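Local coordinates for protein beta-glucosidase (Chaetomella raphigera, PDB 6JXG) that probably hydrolyses terminal, non-reducing beta-D-glucosyl residues to release beta-D-glucose, as a secreted glycoside hydrolase family 3 enzyme of cellulose degradation, at residues Q151-H156 against V194-C199; G227-D232 against A245-A250. All coordinates share one frame; numbering follows the deposited sequence.

Contact 1 (Q151-H156 against V194-C199); sequences QACAKH and VASIMC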
loop_
_atom_site.group_PDB
_atom_site.type_symbol
_atom_site.label_atom_id
_atom_site.label_comp_id
_atom_site.label_asym_id
_atom_site.label_seq_id
_atom_site.Cartn_x
_atom_site.Cartn_y
_atom_site.Cartn_z
ATOM N N GLN A 151 -0.421 17.487 3.467
ATOM C CA GLN A 151 -1.644 16.983 2.807
ATOM C C GLN A 151 -1.311 15.615 2.165
ATOM O O GLN A 151 -0.321 15.486 1.438
ATOM C CB GLN A 151 -2.078 17.934 1.693
ATOM C CG GLN A 151 -2.433 19.331 2.192
ATOM C CD GLN A 151 -2.810 20.322 1.092
ATOM O OE1 GLN A 151 -2.192 21.440 0.948
ATOM N NE2 GLN A 151 -3.791 19.961 0.304
ATOM N N ALA A 152 -2.069 14.593 2.465
ATOM C CA ALA A 152 -1.905 13.324 1.802
ATOM C C ALA A 152 -2.750 13.319 0.524
ATOM O O ALA A 152 -3.603 14.190 0.293
ATOM C CB ALA A 152 -2.361 12.176 2.740
ATOM N N CYS A 153 -2.450 12.358 -0.342
ATOM C CA CYS A 153 -3.036 12.232 -1.647
ATOM C C CYS A 153 -3.261 10.727 -1.886
ATOM O O CYS A 153 -2.352 9.984 -2.313
ATOM C CB CYS A 153 -2.105 12.777 -2.737
ATOM S SG CYS A 153 -2.915 12.715 -4.412
ATOM N N ALA A 154 -4.487 10.297 -1.705
ATOM C CA ALA A 154 -4.862 8.956 -2.052
ATOM C C ALA A 154 -4.897 8.750 -3.576
ATOM O O ALA A 154 -5.665 9.422 -4.312
ATOM C CB ALA A 154 -6.222 8.607 -1.451
ATOM N N LYS A 155 -4.152 7.772 -4.053
ATOM C CA LYS A 155 -4.010 7.581 -5.516
ATOM C C LYS A 155 -4.096 6.072 -5.801
ATOM O O LYS A 155 -3.804 5.259 -4.870
ATOM C CB LYS A 155 -2.697 8.216 -6.007
ATOM C CG LYS A 155 -1.397 7.539 -5.615
ATOM C CD LYS A 155 -0.170 8.423 -5.899
ATOM C CE LYS A 155 1.051 7.547 -5.822
ATOM N NZ LYS A 155 2.311 8.257 -6.085
ATOM N N HIS A 156 -4.408 5.624 -7.004
ATOM C CA HIS A 156 -4.761 6.326 -8.216
ATOM C C HIS A 156 -6.208 5.903 -8.494
ATOM O O HIS A 156 -6.529 4.691 -8.562
ATOM C CB HIS A 156 -3.883 5.856 -9.382
ATOM C CG HIS A 156 -2.420 5.840 -9.070
ATOM N ND1 HIS A 156 -1.817 4.804 -8.385
ATOM C CD2 HIS A 156 -1.450 6.751 -9.308
ATOM C CE1 HIS A 156 -0.524 5.066 -8.256
ATOM N NE2 HIS A 156 -0.278 6.226 -8.835
ATOM N N VAL A 194 -8.707 12.661 4.085
ATOM C CA VAL A 194 -7.670 12.856 3.037
ATOM C C VAL A 194 -7.846 14.176 2.267
ATOM O O VAL A 194 -8.936 14.554 1.794
ATOM C CB VAL A 194 -7.482 11.648 2.127
ATOM C CG1 VAL A 194 -8.508 11.634 1.015
ATOM C CG2 VAL A 194 -6.067 11.607 1.516
ATOM N N ALA A 195 -6.742 14.901 2.143
ATOM C CA ALA A 195 -6.780 16.255 1.516
ATOM C C ALA A 195 -7.014 16.257 0.030
ATOM O O ALA A 195 -7.612 17.210 -0.544
ATOM C CB ALA A 195 -5.478 16.994 1.856
ATOM N N SER A 196 -6.495 15.216 -0.644
ATOM C CA SER A 196 -6.516 15.144 -2.122
ATOM C C SER A 196 -6.597 13.698 -2.611
ATOM O O SER A 196 -6.267 12.751 -1.871
ATOM C CB SER A 196 -5.292 15.852 -2.758
ATOM O OG SER A 196 -4.108 15.174 -2.456
ATOM N N ILE A 197 -7.062 13.539 -3.831
ATOM C CA ILE A 197 -7.112 12.231 -4.471
ATOM C C ILE A 197 -6.627 12.446 -5.875
ATOM O O ILE A 197 -6.910 13.481 -6.484
ATOM C CB ILE A 197 -8.582 11.710 -4.507
ATOM C CG1 ILE A 197 -9.060 11.315 -3.076
ATOM C CG2 ILE A 197 -8.707 10.582 -5.484
ATOM C CD1 ILE A 197 -10.536 11.120 -2.989
ATOM N N MET A 198 -5.824 11.522 -6.384
ATOM C CA MET A 198 -5.282 11.653 -7.722
ATOM C C MET A 198 -6.057 10.726 -8.667
ATOM O O MET A 198 -6.236 9.528 -8.362
ATOM C CB MET A 198 -3.816 11.194 -7.718
ATOM C CG MET A 198 -3.067 11.381 -9.032
ATOM S SD MET A 198 -1.422 10.674 -9.099
ATOM C CE MET A 198 -0.591 11.761 -7.930
ATOM N N CYS A 199 -6.481 11.230 -9.817
ATOM C CA CYS A 199 -7.132 10.379 -10.792
ATOM C C CYS A 199 -6.135 9.679 -11.707
ATOM O O CYS A 199 -5.021 10.184 -11.911
ATOM C CB CYS A 199 -8.175 11.146 -11.568
ATOM S SG CYS A 199 -7.691 12.720 -12.297
#
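Met198 lies alongside Lys155 and His156 where two neighbouring parallel strands meet in the TIM-barrel-type domain of this family 3 enzyme. The strands join through Ala154, whose N gives a bond to Ser196 O and whose O takes one from Met198 N (3.0 Å). The chain between them carries helices 175-182 and 184-191, a beta-alpha-beta crossover. Ala154 faces helices 131-147 and 184-191, and Ile197 faces 184-191. Val194 CG2 fills the same side, over Ala152 CB at 3.9 Å.

Cys153, Ser196, Lys155 and Met198 share the other face. Ser196 OG sits between its own backbone N and carbonyl carbon (chi1 67°). From there it reaches back to Ala152 O at 3.0 Å, tilted 30° from the carbonyl plane. Ser196 N makes a second, weak bond to the same oxygen. Cys153 SG lies beside Met198 CB at 3.7 Å.

Met198 is extended as far as SD and bends at chi3 (-68°). The bend brings CE against Lys155 CD at 3.9 Å, while Met198 CB packs on Lys155 CB at 3.6 Å. Lys155 NZ bonds to Leu107 O, and His156 ND1 to Gly112 O. A cis peptide bond joins Lys155 and His156. Lys155 CG lies over the centre of one face of the His156 ring. Met198 SD approaches His156 CD2 obliquely at 3.9 Å.

Contact 2 (G227-D232 against A245-A250); sequences GFVVSD and AGLDVA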
loop_
_atom_site.group_PDB
_atom_site.type_symbol
_atom_site.label_atom_id
_atom_site.label_comp_id
_atom_site.label_asym_id
_atom_site.label_seq_id
_atom_site.Cartn_x
_atom_site.Cartn_y
_atom_site.Cartn_z
ATOM N N GLY A 227 -12.063 17.669 -0.308
ATOM C CA GLY A 227 -10.830 18.087 -0.908
ATOM C C GLY A 227 -10.836 18.222 -2.429
ATOM O O GLY A 227 -11.885 18.408 -3.097
ATOM N N PHE A 228 -9.663 18.048 -3.000
ATOM C CA PHE A 228 -9.440 18.350 -4.367
ATOM C C PHE A 228 -8.851 17.121 -5.080
ATOM O O PHE A 228 -8.204 16.282 -4.458
ATOM C CB PHE A 228 -8.583 19.577 -4.575
ATOM C CG PHE A 228 -7.173 19.406 -4.240
ATOM C CD1 PHE A 228 -6.238 19.065 -5.221
ATOM C CD2 PHE A 228 -6.727 19.663 -2.920
ATOM C CE1 PHE A 228 -4.912 18.929 -4.903
ATOM C CE2 PHE A 228 -5.399 19.558 -2.604
ATOM C CZ PHE A 228 -4.449 19.221 -3.596
ATOM N N VAL A 229 -9.187 17.024 -6.354
ATOM C CA VAL A 229 -8.675 15.968 -7.252
ATOM C C VAL A 229 -7.572 16.487 -8.134
ATOM O O VAL A 229 -7.717 17.503 -8.775
ATOM C CB VAL A 229 -9.824 15.406 -8.124
ATOM C CG1 VAL A 229 -9.248 14.290 -8.988
ATOM C CG2 VAL A 229 -10.929 14.849 -7.217
ATOM N N VAL A 230 -6.437 15.770 -8.151
ATOM C CA VAL A 230 -5.300 16.122 -8.940
ATOM C C VAL A 230 -5.062 15.064 -10.008
ATOM O O VAL A 230 -5.320 13.880 -9.789
ATOM C CB VAL A 230 -4.114 16.384 -8.048
ATOM C CG1 VAL A 230 -3.724 15.173 -7.187
ATOM C CG2 VAL A 230 -2.950 16.861 -8.883
ATOM N N SER A 231 -4.571 15.470 -11.180
ATOM C CA SER A 231 -4.309 14.472 -12.196
ATOM C C SER A 231 -3.081 13.695 -11.944
ATOM O O SER A 231 -2.072 14.215 -11.450
ATOM C CB SER A 231 -4.259 15.086 -13.594
ATOM O OG SER A 231 -3.134 15.923 -13.719
ATOM N N ASP A 232 -3.083 12.438 -12.411
ATOM C CA ASP A 232 -1.809 11.803 -12.576
ATOM C C ASP A 232 -1.085 12.600 -13.666
ATOM O O ASP A 232 -1.693 13.444 -14.354
ATOM C CB ASP A 232 -1.964 10.296 -12.857
ATOM C CG ASP A 232 -0.754 9.466 -12.437
ATOM O OD1 ASP A 232 0.357 10.020 -12.359
ATOM O OD2 ASP A 232 -0.906 8.224 -12.237
ATOM N N ALA A 245 -15.724 17.395 -15.645
ATOM C CA ALA A 245 -15.778 16.091 -14.958
ATOM C C ALA A 245 -15.508 16.181 -13.502
ATOM O O ALA A 245 -15.871 15.286 -12.758
ATOM C CB ALA A 245 -14.728 15.172 -15.570
ATOM N N GLY A 246 -14.820 17.236 -13.093
ATOM C CA GLY A 246 -14.512 17.498 -11.716
ATOM C C GLY A 246 -13.036 17.450 -11.312
ATOM O O GLY A 246 -12.736 17.345 -10.140
ATOM N N LEU A 247 -12.132 17.511 -12.267
ATOM C CA LEU A 247 -10.729 17.636 -11.980
ATOM C C LEU A 247 -10.532 19.028 -11.329
ATOM O O LEU A 247 -11.231 19.970 -11.696
ATOM C CB LEU A 247 -9.862 17.507 -13.186
ATOM C CG LEU A 247 -8.347 17.559 -13.078
ATOM C CD1 LEU A 247 -7.877 16.355 -12.266
ATOM C CD2 LEU A 247 -7.662 17.567 -14.439
ATOM N N ASP A 248 -9.596 19.127 -10.375
ATOM C CA ASP A 248 -9.284 20.425 -9.722
ATOM C C ASP A 248 -7.899 20.943 -9.979
ATOM O O ASP A 248 -7.698 22.177 -9.997
ATOM C CB ASP A 248 -9.513 20.346 -8.239
ATOM C CG ASP A 248 -10.949 19.924 -7.902
ATOM O OD1 ASP A 248 -11.892 20.607 -8.411
ATOM O OD2 ASP A 248 -11.135 18.934 -7.145
ATOM N N VAL A 249 -6.946 20.057 -10.181
ATOM C CA VAL A 249 -5.576 20.459 -10.437
ATOM C C VAL A 249 -4.940 19.613 -11.543
ATOM O O VAL A 249 -4.975 18.379 -11.494
ATOM C CB VAL A 249 -4.690 20.295 -9.188
ATOM C CG1 VAL A 249 -3.259 20.793 -9.444
ATOM C CG2 VAL A 249 -5.286 21.045 -8.007
ATOM N N ALA A 250 -4.343 20.291 -12.524
ATOM C CA ALA A 250 -3.714 19.623 -13.648
ATOM C C ALA A 250 -2.220 19.567 -13.467
ATOM O O ALA A 250 -1.578 20.610 -13.490
ATOM C CB ALA A 250 -4.046 20.319 -14.967
#
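Val229 O takes two backbone bonds, from Asp248 N and Val249 N, and Val249 O takes one from Ser231 N, making a single bridge between Val230 and Val249 with the two chains 56° apart in direction. Asp248 adds a side-chain bond. Its OD2 accepts Val229 N on the anti lone pair at 2.8 Å, nearly straight (170°). Asp248 CG stands anti to its own carbonyl carbon (chi1 -57°), which carries OD2 toward the strand. OD2 also meets Lys220 NZ, and OD1 meets Arg280, both as salt bridges. An alanine here would probably leave Val229 N without this acceptor and take from Lys220 and Arg280 the carboxylate that pairs with their charge.

Strand 228-231 belongs to the TIM-barrel-type sheet. Segment 245-250, which follows helix 239-245, lies beside the strand's edge, on the side away from strand 196-199. Gly246 ends that helix in a Schellman motif. Leu247 CD1 then comes over the backbone, 3.6 Å from Ser231 N and 3.7 Å from Val229 O. The Val249 side chain touches Phe228 and Val230. Its CG2 meets Phe228 CD1 obliquely at 3.5 Å, and its CB lies 3.9 Å from Val230 CG2. Ser231 OG lies against Ala250 CA at 3.7 Å, and gives a bond to Asp232 O from above the carbonyl plane.

How the contacts relate
Of the four segments, the one on strand 151-157 comes first along the chain. The chain then passes through helices 175-182 and 184-191 and returns at strand 196-199, which closes contact 1. Beyond Cys199 it runs through helix 214-222 to strand 228-231, then through helix 239-245. Segment 245-250 closes contact 2 as a shorter loop. The two contacts follow in series and neither nest nor cross. Strands 196-199 and 228-231 are neighbours in one sheet and join them: probable hydrogen bonds run from Val230 N to Ile197 O and from Cys199 N to Val230 O. The four segments thus stand side by side, in chain order. At one end, His156 CD2 packs against Asp232 OD2 at 3.3 Å.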